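Local structure of probable oxidoreductase protein (Rhizobium etli, 4FB5) at residues His224-Met232 against Met380-Glu391; Ala148-Gln156 against Ser363-Glu374. The protein probably acts as an oxidoreductase of the GFO/IDH/MocA family, binding a nicotinamide dinucleotide in a Rossmann-type domain. All blocks are in the same frame, centred on the assembly; numbering follows the deposited sequence.

In the fold
Both contacts are largely buried and both use helix 367-385, contact 2 at its N-terminal end and contact 1 at its C-terminal end, with centres about 22 Å apart. Contact 2 lies about 7 Å from the chain centre, at the edge of the parallel Rossmann sheet, and combines a single beta bridge with apolar packing and a capped helix start. Contact 1 sits about 21 Å out, in the mixed C-terminal sheet, where two antiparallel pairs and a hydroxyl network give way to charges shared with a second subunit. The two meet directly: R372 NH2 lies 2.7 Å from V225 O, and H224 NE2 makes a probable hydrogen bond to D369 OD1 while its ring packs on R372 and I373.

Contact 1 (His224-Met232 against Met380-Glu391); sequences HVEAVITDM and MAQSFHERRWIE
V228 and I390 form an antiparallel hydrogen-bonded pair (V228 N to I390 O 3.1 Å, I390 N to V228 O 3.0 Å), with A227 and E391 the adjoining non-hydrogen-bonded pair, while the axis of strand 225-232 passes that of helix 380-385 at 6.4 Å with a crossing angle of -64°. The chain leaves helical geometry at R387, whose phi is positive, and returns antiparallel to the strand. Beyond the short pairing, side chain meets backbone in both directions: a helix hydroxyl takes a strand N-H, and a strand hydroxyl reaches a helix carbonyl. S383 holds OG anti to its own N (chi1 171°), which brings the hydroxyl to T230 N at 3.0 Å as acceptor. T230 in turn donates from OG1 to M380 O at 3.1 Å, approaching from well off the C=O direction, and the selenomethionine M380 lays CG and CE against the two methyls of V228. Two rings bracket this hydroxyl network. On the F384 ring the CB of selenomethionine M232 stands almost on the normal (3° off, 3.8 Å from the centroid), while T230 O lies at the ring edge, in plane; M232 SE is oblique, making a Met-aromatic contact. I229 CG2 sits over the six-membered ring of W389, 3.7 Å from its centroid, a CH-pi contact. D231 carries its charge to R260 of the second subunit, R387 pairs with E391 of that subunit, and W389 makes a cation-pi contact with R387 there. Upstream, E226 and A227 both face R260 of the same chain in a classic beta bulge. The arrangement is a short strand, outermost within this chain, added to the mixed sheet of the GFO/IDH/MocA C-terminal domain at a subunit interface.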
loop_
_atom_site.group_PDB
_atom_site.type_symbol
_atom_site.label_atom_id
_atom_site.label_comp_id
_atom_site.label_asym_id
_atom_site.label_seq_id
_atom_site.Cartn_x
_atom_site.Cartn_y
_atom_site.Cartn_z
ATOM N N HIS A 224 11.356 20.695 21.669
ATOM C CA HIS A 224 12.740 20.748 21.265
ATOM C C HIS A 224 13.581 19.520 21.669
ATOM O O HIS A 224 13.143 18.677 22.431
ATOM C CB HIS A 224 13.346 22.050 21.764
ATOM C CG HIS A 224 12.963 23.242 20.945
ATOM N ND1 HIS A 224 13.344 23.396 19.627
ATOM C CD2 HIS A 224 12.249 24.350 21.261
ATOM C CE1 HIS A 224 12.872 24.538 19.159
ATOM N NE2 HIS A 224 12.211 25.143 20.135
ATOM N N VAL A 225 14.781 19.413 21.122
ATOM C CA VAL A 225 15.600 18.215 21.291
ATOM C C VAL A 225 16.602 18.412 22.432
ATOM O O VAL A 225 17.125 19.521 22.623
ATOM C CB VAL A 225 16.332 17.945 19.974
ATOM C CG1 VAL A 225 17.217 16.798 20.095
ATOM C CG2 VAL A 225 15.324 17.636 18.938
ATOM N N GLU A 226 16.914 17.359 23.176
ATOM C CA GLU A 226 17.663 17.575 24.431
ATOM C C GLU A 226 19.001 16.911 24.530
ATOM O O GLU A 226 19.913 17.489 25.086
ATOM C CB GLU A 226 16.809 17.288 25.667
ATOM C CG GLU A 226 15.697 18.348 25.830
ATOM C CD GLU A 226 14.534 17.888 26.744
ATOM O OE1 GLU A 226 14.707 16.877 27.505
ATOM O OE2 GLU A 226 13.450 18.557 26.694
ATOM N N ALA A 227 19.131 15.715 24.001
ATOM C CA ALA A 227 20.426 15.112 23.846
ATOM C C ALA A 227 20.392 14.453 22.467
ATOM O O ALA A 227 19.311 14.124 21.992
ATOM C CB ALA A 227 20.653 14.113 24.924
ATOM N N VAL A 228 21.550 14.289 21.822
ATOM C CA VAL A 228 21.663 13.728 20.479
ATOM C C VAL A 228 22.961 12.966 20.350
ATOM O O VAL A 228 23.926 13.318 21.001
ATOM C CB VAL A 228 21.589 14.798 19.336
ATOM C CG1 VAL A 228 20.271 15.594 19.402
ATOM C CG2 VAL A 228 22.806 15.741 19.316
ATOM N N ILE A 229 22.984 11.894 19.557
ATOM C CA ILE A 229 24.248 11.381 19.083
ATOM C C ILE A 229 24.128 10.884 17.627
ATOM O O ILE A 229 23.249 10.071 17.307
ATOM C CB ILE A 229 24.866 10.318 19.951
ATOM C CG1 ILE A 229 26.152 9.850 19.265
ATOM C CG2 ILE A 229 23.947 9.105 20.056
ATOM C CD1 ILE A 229 27.239 9.296 20.146
ATOM N N THR A 230 25.081 11.317 16.793
ATOM C CA THR A 230 24.954 11.278 15.375
ATOM C C THR A 230 25.985 10.405 14.671
ATOM O O THR A 230 27.148 10.459 14.998
ATOM C CB THR A 230 25.098 12.680 14.909
ATOM O OG1 THR A 230 24.089 13.463 15.559
ATOM C CG2 THR A 230 24.923 12.777 13.419
ATOM N N ASP A 231 25.539 9.584 13.723
ATOM C CA ASP A 231 26.419 8.935 12.755
ATOM C C ASP A 231 26.125 9.598 11.412
ATOM O O ASP A 231 24.974 9.934 11.125
ATOM C CB ASP A 231 26.196 7.419 12.682
ATOM C CG ASP A 231 27.318 6.715 11.929
ATOM O OD1 ASP A 231 28.299 7.423 11.587
ATOM O OD2 ASP A 231 27.251 5.486 11.657
HETATM N N MSE A 232 27.161 9.850 10.615
HETATM C CA MSE A 232 26.976 10.613 9.360
HETATM C C MSE A 232 27.629 9.923 8.218
HETATM O O MSE A 232 28.667 9.309 8.423
HETATM C CB MSE A 232 27.506 12.024 9.475
HETATM C CG MSE A 232 26.401 12.907 9.827
HETATM SE SE MSE A 232 27.024 14.651 10.175
HETATM C CE MSE A 232 25.627 15.761 9.427
HETATM N N MSE A 380 24.162 18.134 16.653
HETATM C CA MSE A 380 24.278 16.879 15.921
HETATM C C MSE A 380 25.602 16.756 15.182
HETATM O O MSE A 380 26.236 15.719 15.243
HETATM C CB MSE A 380 23.084 16.679 15.006
HETATM C CG MSE A 380 21.784 16.514 15.776
HETATM SE SE MSE A 380 20.129 16.790 14.701
HETATM C CE MSE A 380 18.818 17.040 16.155
ATOM N N ALA A 381 26.036 17.810 14.507
ATOM C CA ALA A 381 27.315 17.750 13.829
ATOM C C ALA A 381 28.469 17.548 14.846
ATOM O O ALA A 381 29.366 16.651 14.705
ATOM C CB ALA A 381 27.520 18.976 13.038
ATOM N N GLN A 382 28.425 18.353 15.898
ATOM C CA GLN A 382 29.459 18.273 16.887
ATOM C C GLN A 382 29.409 16.850 17.378
ATOM O O GLN A 382 30.428 16.113 17.407
ATOM C CB GLN A 382 29.187 19.257 18.022
ATOM C CG GLN A 382 30.239 19.159 19.087
ATOM C CD GLN A 382 30.052 20.144 20.256
ATOM O OE1 GLN A 382 28.938 20.621 20.543
ATOM N NE2 GLN A 382 31.161 20.398 20.976
ATOM N N SER A 383 28.194 16.439 17.709
ATOM C CA SER A 383 27.989 15.121 18.180
ATOM C C SER A 383 28.745 14.075 17.385
ATOM O O SER A 383 29.092 13.034 17.947
ATOM C CB SER A 383 26.506 14.842 18.190
ATOM O OG SER A 383 26.275 13.486 18.462
ATOM N N PHE A 384 29.011 14.318 16.098
ATOM C CA PHE A 384 29.563 13.272 15.219
ATOM C C PHE A 384 31.043 13.372 15.182
ATOM O O PHE A 384 31.778 12.373 15.189
ATOM C CB PHE A 384 29.043 13.422 13.775
ATOM C CG PHE A 384 29.798 12.591 12.760
ATOM C CD1 PHE A 384 29.673 11.218 12.743
ATOM C CD2 PHE A 384 30.650 13.184 11.849
ATOM C CE1 PHE A 384 30.373 10.432 11.808
ATOM C CE2 PHE A 384 31.367 12.410 10.927
ATOM C CZ PHE A 384 31.237 11.036 10.909
ATOM N N HIS A 385 31.495 14.607 15.083
ATOM C CA HIS A 385 32.932 14.867 15.075
ATOM C C HIS A 385 33.615 14.527 16.411
ATOM O O HIS A 385 34.717 13.953 16.430
ATOM C CB HIS A 385 33.176 16.284 14.593
ATOM C CG HIS A 385 32.923 16.424 13.128
ATOM N ND1 HIS A 385 33.632 15.700 12.180
ATOM C CD2 HIS A 385 32.013 17.161 12.444
ATOM C CE1 HIS A 385 33.174 16.001 10.976
ATOM N NE2 HIS A 385 32.190 16.883 11.107
ATOM N N GLU A 386 32.917 14.800 17.518
ATOM C CA GLU A 386 33.418 14.432 18.850
ATOM C C GLU A 386 33.054 13.001 19.268
ATOM O O GLU A 386 33.395 12.591 20.362
ATOM C CB GLU A 386 32.974 15.456 19.900
ATOM C CG GLU A 386 33.755 16.760 19.811
ATOM C CD GLU A 386 33.089 17.890 20.559
ATOM O OE1 GLU A 386 32.411 17.616 21.600
ATOM O OE2 GLU A 386 33.224 19.062 20.102
ATOM N N ARG A 387 32.341 12.267 18.404
ATOM C CA ARG A 387 31.975 10.895 18.658
ATOM C C ARG A 387 31.382 10.616 20.039
ATOM O O ARG A 387 31.672 9.593 20.659
ATOM C CB ARG A 387 33.167 9.992 18.365
ATOM C CG ARG A 387 33.154 9.548 16.918
ATOM C CD ARG A 387 34.353 8.678 16.517
ATOM N NE ARG A 387 34.425 7.394 17.234
ATOM C CZ ARG A 387 33.860 6.241 16.846
ATOM N NH1 ARG A 387 33.118 6.161 15.736
ATOM N NH2 ARG A 387 34.037 5.146 17.586
ATOM N N ARG A 388 30.524 11.503 20.525
ATOM C CA ARG A 388 29.974 11.320 21.881
ATOM C C ARG A 388 28.536 11.884 21.982
ATOM O O ARG A 388 28.161 12.772 21.220
ATOM C CB ARG A 388 30.903 12.008 22.923
ATOM C CG ARG A 388 31.133 13.523 22.664
ATOM C CD ARG A 388 31.872 14.307 23.737
ATOM N NE ARG A 388 31.737 15.750 23.464
ATOM C CZ ARG A 388 31.053 16.623 24.234
ATOM N NH1 ARG A 388 30.485 16.215 25.408
ATOM N NH2 ARG A 388 30.960 17.918 23.839
ATOM N N TRP A 389 27.736 11.405 22.935
ATOM C CA TRP A 389 26.459 12.076 23.221
ATOM C C TRP A 389 26.694 13.525 23.507
ATOM O O TRP A 389 27.705 13.849 24.089
ATOM C CB TRP A 389 25.799 11.453 24.442
ATOM C CG TRP A 389 25.056 10.240 24.128
ATOM C CD1 TRP A 389 25.524 8.981 24.161
ATOM C CD2 TRP A 389 23.689 10.165 23.719
ATOM N NE1 TRP A 389 24.534 8.094 23.818
ATOM C CE2 TRP A 389 23.385 8.801 23.551
ATOM C CE3 TRP A 389 22.690 11.120 23.496
ATOM C CZ2 TRP A 389 22.126 8.354 23.127
ATOM C CZ3 TRP A 389 21.428 10.689 23.099
ATOM C CH2 TRP A 389 21.158 9.316 22.908
ATOM N N ILE A 390 25.747 14.385 23.166
ATOM C CA ILE A 390 25.806 15.824 23.470
ATOM C C ILE A 390 24.478 16.349 23.947
ATOM O O ILE A 390 23.487 16.177 23.266
ATOM C CB ILE A 390 26.162 16.628 22.227
ATOM C CG1 ILE A 390 27.590 16.269 21.768
ATOM C CG2 ILE A 390 25.892 18.109 22.471
ATOM C CD1 ILE A 390 28.464 17.395 21.329
ATOM N N GLU A 391 24.463 17.020 25.097
ATOM C CA GLU A 391 23.249 17.565 25.693
ATOM C C GLU A 391 23.057 19.005 25.218
ATOM O O GLU A 391 24.011 19.624 24.811
ATOM C CB GLU A 391 23.379 17.518 27.223
ATOM C CG GLU A 391 23.775 16.123 27.829
ATOM C CD GLU A 391 22.581 15.281 28.376
ATOM O OE1 GLU A 391 21.473 15.836 28.636
ATOM O OE2 GLU A 391 22.760 14.044 28.551
#

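Contact 2 (Ala148-Gln156 against Ser363-Glu374); sequences AALGYNYIQ and SIVTFKDGLRIE
A148 CB stands over one face of the F367 ring, 3.5 Å from the centroid and 11° off the normal, a CH-pi contact, while A149 O lies at the ring edge, in plane; round the Y152 ring, V365 CG1 comes in obliquely. The setting is the rim of the Rossmann fold: strand 148-150 is the last strand of the parallel sheet within this chain, A149 makes backbone hydrogen bonds to V121 and C123 of the neighbouring strand, and V365 and T366 lie along its other edge. A single beta bridge, A149 with T366, joins the two segments. L150 N donates a hydrogen bond to V365 O at 3.0 Å and 155° at the hydrogen; F367 N to A148 O, at 3.4 Å, is weak. F367 thus starts helix 367-385 against the strand, with its ring also packed on M137 and L138 of helix 131-143. The L150 side chain crosses that of F367 at about a right angle, its CG approaching the ring obliquely, 3.8 Å from F367 CE2, and its CD1 continues to G370 CA at 3.9 Å, where the helix presents backbone and no side chain. V365 holds CG1 anti to its N (chi1 -179°), and that methyl meets Y152 CD2 at 3.8 Å; farther out, the Y152 and I373 side chains pass each other in opposite directions, with I373 CG2 near Y152 OH. A149 CB, for its part, packs on I364 CG1. Neighbours extend the enclosure: Y152 also touches V212 and S216 of helix 206-221, and E374 OE2 is hydrogen-bonded to M127 N. Where the extended chain becomes helix, T366 is the N-cap: its OG1 accepts from D369 N at 3.0 Å and, weakly, from K368 N.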
loop_
_atom_site.group_PDB
_atom_site.type_symbol
_atom_site.label_atom_id
_atom_site.label_comp_id
_atom_site.label_asym_id
_atom_site.label_seq_id
_atom_site.Cartn_x
_atom_site.Cartn_y
_atom_site.Cartn_z
ATOM N N ALA A 148 8.695 37.621 12.600
ATOM C CA ALA A 148 9.671 36.924 11.749
ATOM C C ALA A 148 9.448 35.402 11.719
ATOM O O ALA A 148 9.669 34.704 12.725
ATOM C CB ALA A 148 11.097 37.234 12.192
ATOM N N ALA A 149 9.041 34.891 10.558
ATOM C CA ALA A 149 8.688 33.465 10.404
ATOM C C ALA A 149 9.609 32.715 9.453
ATOM O O ALA A 149 10.219 33.279 8.560
ATOM C CB ALA A 149 7.249 33.333 9.951
ATOM N N LEU A 150 9.703 31.419 9.659
ATOM C CA LEU A 150 10.460 30.574 8.771
ATOM C C LEU A 150 9.545 29.645 8.010
ATOM O O LEU A 150 8.445 29.351 8.473
ATOM C CB LEU A 150 11.454 29.790 9.574
ATOM C CG LEU A 150 12.510 30.723 10.096
ATOM C CD1 LEU A 150 13.135 30.146 11.310
ATOM C CD2 LEU A 150 13.508 30.940 9.009
ATOM N N GLY A 151 10.003 29.191 6.843
ATOM C CA GLY A 151 9.217 28.338 5.967
ATOM C C GLY A 151 9.438 26.881 6.303
ATOM O O GLY A 151 10.077 26.117 5.551
ATOM N N TYR A 152 8.915 26.487 7.449
ATOM C CA TYR A 152 8.866 25.096 7.781
ATOM C C TYR A 152 7.456 24.639 7.432
ATOM O O TYR A 152 6.634 24.456 8.328
ATOM C CB TYR A 152 9.182 24.878 9.269
ATOM C CG TYR A 152 10.645 25.002 9.595
ATOM C CD1 TYR A 152 11.550 24.051 9.144
ATOM C CD2 TYR A 152 11.141 26.081 10.353
ATOM C CE1 TYR A 152 12.916 24.164 9.435
ATOM C CE2 TYR A 152 12.496 26.212 10.629
ATOM C CZ TYR A 152 13.379 25.238 10.163
ATOM O OH TYR A 152 14.731 25.299 10.427
ATOM N N ASN A 153 7.170 24.438 6.148
ATOM C CA ASN A 153 5.774 24.231 5.711
ATOM C C ASN A 153 5.137 22.881 6.027
ATOM O O ASN A 153 3.942 22.798 6.191
ATOM C CB ASN A 153 5.641 24.505 4.233
ATOM C CG ASN A 153 6.793 23.967 3.470
ATOM O OD1 ASN A 153 7.639 24.736 3.015
ATOM N ND2 ASN A 153 6.905 22.642 3.394
ATOM N N TYR A 154 5.926 21.823 6.106
ATOM C CA TYR A 154 5.377 20.512 6.431
ATOM C C TYR A 154 4.419 20.558 7.629
ATOM O O TYR A 154 3.332 19.967 7.560
ATOM C CB TYR A 154 6.500 19.491 6.578
ATOM C CG TYR A 154 7.167 19.349 5.256
ATOM C CD1 TYR A 154 6.457 18.879 4.151
ATOM C CD2 TYR A 154 8.467 19.708 5.072
ATOM C CE1 TYR A 154 7.034 18.756 2.935
ATOM C CE2 TYR A 154 9.062 19.603 3.828
ATOM C CZ TYR A 154 8.341 19.122 2.770
ATOM O OH TYR A 154 8.926 19.006 1.527
ATOM N N ILE A 155 4.833 21.288 8.674
ATOM C CA ILE A 155 4.024 21.690 9.860
ATOM C C ILE A 155 2.588 22.086 9.576
ATOM O O ILE A 155 1.728 21.857 10.405
ATOM C CB ILE A 155 4.671 22.913 10.582
ATOM C CG1 ILE A 155 6.024 22.566 11.156
ATOM C CG2 ILE A 155 3.885 23.403 11.713
ATOM C CD1 ILE A 155 6.193 21.097 11.523
ATOM N N GLN A 156 2.307 22.673 8.420
ATOM C CA GLN A 156 0.986 23.228 8.179
ATOM C C GLN A 156 -0.009 22.285 7.544
ATOM O O GLN A 156 -1.184 22.641 7.400
ATOM C CB GLN A 156 1.067 24.470 7.282
ATOM C CG GLN A 156 1.971 25.560 7.709
ATOM C CD GLN A 156 1.625 26.147 9.040
ATOM O OE1 GLN A 156 2.508 26.665 9.735
ATOM N NE2 GLN A 156 0.342 26.085 9.420
ATOM N N SER A 363 0.091 29.284 14.319
ATOM C CA SER A 363 1.033 28.165 14.397
ATOM C C SER A 363 2.169 28.396 13.430
ATOM O O SER A 363 2.205 27.848 12.349
ATOM C CB SER A 363 0.364 26.819 14.132
ATOM O OG SER A 363 0.285 26.578 12.742
ATOM N N ILE A 364 3.105 29.219 13.825
ATOM C CA ILE A 364 4.168 29.530 12.946
ATOM C C ILE A 364 5.452 29.146 13.632
ATOM O O ILE A 364 5.449 28.799 14.813
ATOM C CB ILE A 364 4.109 31.004 12.601
ATOM C CG1 ILE A 364 4.472 31.171 11.157
ATOM C CG2 ILE A 364 5.016 31.850 13.492
ATOM C CD1 ILE A 364 3.567 32.086 10.498
ATOM N N VAL A 365 6.548 29.162 12.902
ATOM C CA VAL A 365 7.825 28.945 13.551
ATOM C C VAL A 365 8.573 30.260 13.513
ATOM O O VAL A 365 8.712 30.876 12.448
ATOM C CB VAL A 365 8.629 27.839 12.890
ATOM C CG1 VAL A 365 9.940 27.630 13.615
ATOM C CG2 VAL A 365 7.819 26.567 12.856
ATOM N N THR A 366 8.993 30.699 14.694
ATOM C CA THR A 366 9.602 31.995 14.861
ATOM C C THR A 366 11.067 31.783 14.915
ATOM O O THR A 366 11.558 30.699 15.283
ATOM C CB THR A 366 9.341 32.614 16.257
ATOM O OG1 THR A 366 9.958 31.780 17.258
ATOM C CG2 THR A 366 7.873 32.796 16.529
ATOM N N PHE A 367 11.763 32.874 14.667
ATOM C CA PHE A 367 13.179 32.914 14.817
ATOM C C PHE A 367 13.627 32.406 16.151
ATOM O O PHE A 367 14.729 31.887 16.273
ATOM C CB PHE A 367 13.667 34.331 14.582
ATOM C CG PHE A 367 13.765 34.698 13.120
ATOM C CD1 PHE A 367 14.731 35.599 12.684
ATOM C CD2 PHE A 367 12.893 34.127 12.176
ATOM C CE1 PHE A 367 14.819 35.943 11.342
ATOM C CE2 PHE A 367 12.963 34.467 10.845
ATOM C CZ PHE A 367 13.934 35.374 10.414
ATOM N N LYS A 368 12.778 32.547 17.152
ATOM C CA LYS A 368 13.165 32.096 18.461
ATOM C C LYS A 368 13.211 30.574 18.465
ATOM O O LYS A 368 14.175 29.984 18.924
ATOM C CB LYS A 368 12.203 32.616 19.537
ATOM C CG LYS A 368 12.684 32.280 20.983
ATOM C CD LYS A 368 11.610 32.586 22.020
ATOM C CE LYS A 368 12.152 32.299 23.421
ATOM N NZ LYS A 368 11.048 32.311 24.444
ATOM N N ASP A 369 12.171 29.943 17.922
ATOM C CA ASP A 369 12.113 28.496 17.854
ATOM C C ASP A 369 13.007 27.888 16.762
ATOM O O ASP A 369 13.580 26.798 16.955
ATOM C CB ASP A 369 10.678 28.065 17.724
ATOM C CG ASP A 369 9.923 28.163 19.049
ATOM O OD1 ASP A 369 10.474 27.684 20.072
ATOM O OD2 ASP A 369 8.780 28.700 19.047
ATOM N N GLY A 370 13.170 28.619 15.654
ATOM C CA GLY A 370 14.071 28.184 14.598
ATOM C C GLY A 370 15.513 28.153 15.058
ATOM O O GLY A 370 16.286 27.214 14.732
ATOM N N LEU A 371 15.896 29.181 15.818
ATOM C CA LEU A 371 17.267 29.244 16.312
ATOM C C LEU A 371 17.495 28.084 17.236
ATOM O O LEU A 371 18.556 27.426 17.261
ATOM C CB LEU A 371 17.540 30.543 17.090
ATOM C CG LEU A 371 18.970 30.490 17.690
ATOM C CD1 LEU A 371 20.081 30.840 16.684
ATOM C CD2 LEU A 371 19.104 31.295 18.962
ATOM N N ARG A 372 16.478 27.844 18.041
ATOM C CA ARG A 372 16.595 26.724 18.957
ATOM C C ARG A 372 16.748 25.400 18.150
ATOM O O ARG A 372 17.578 24.568 18.501
ATOM C CB ARG A 372 15.479 26.758 20.047
ATOM C CG ARG A 372 15.500 25.599 21.053
ATOM C CD ARG A 372 16.800 25.387 21.718
ATOM N NE ARG A 372 16.733 24.280 22.670
ATOM C CZ ARG A 372 17.096 23.013 22.417
ATOM N NH1 ARG A 372 17.555 22.632 21.213
ATOM N NH2 ARG A 372 17.015 22.112 23.386
ATOM N N ILE A 373 15.977 25.261 17.069
ATOM C CA ILE A 373 16.093 24.121 16.158
ATOM C C ILE A 373 17.501 24.018 15.548
ATOM O O ILE A 373 18.138 22.921 15.567
ATOM C CB ILE A 373 15.016 24.142 15.063
ATOM C CG1 ILE A 373 13.735 23.483 15.600
ATOM C CG2 ILE A 373 15.501 23.396 13.829
ATOM C CD1 ILE A 373 12.434 23.945 14.941
ATOM N N GLU A 374 18.018 25.151 15.078
ATOM C CA GLU A 374 19.353 25.121 14.558
ATOM C C GLU A 374 20.376 24.835 15.611
ATOM O O GLU A 374 21.384 24.154 15.339
ATOM C CB GLU A 374 19.659 26.371 13.786
ATOM C CG GLU A 374 18.787 26.388 12.517
ATOM C CD GLU A 374 19.095 27.526 11.599
ATOM O OE1 GLU A 374 20.301 27.825 11.488
ATOM O OE2 GLU A 374 18.133 28.099 10.999
#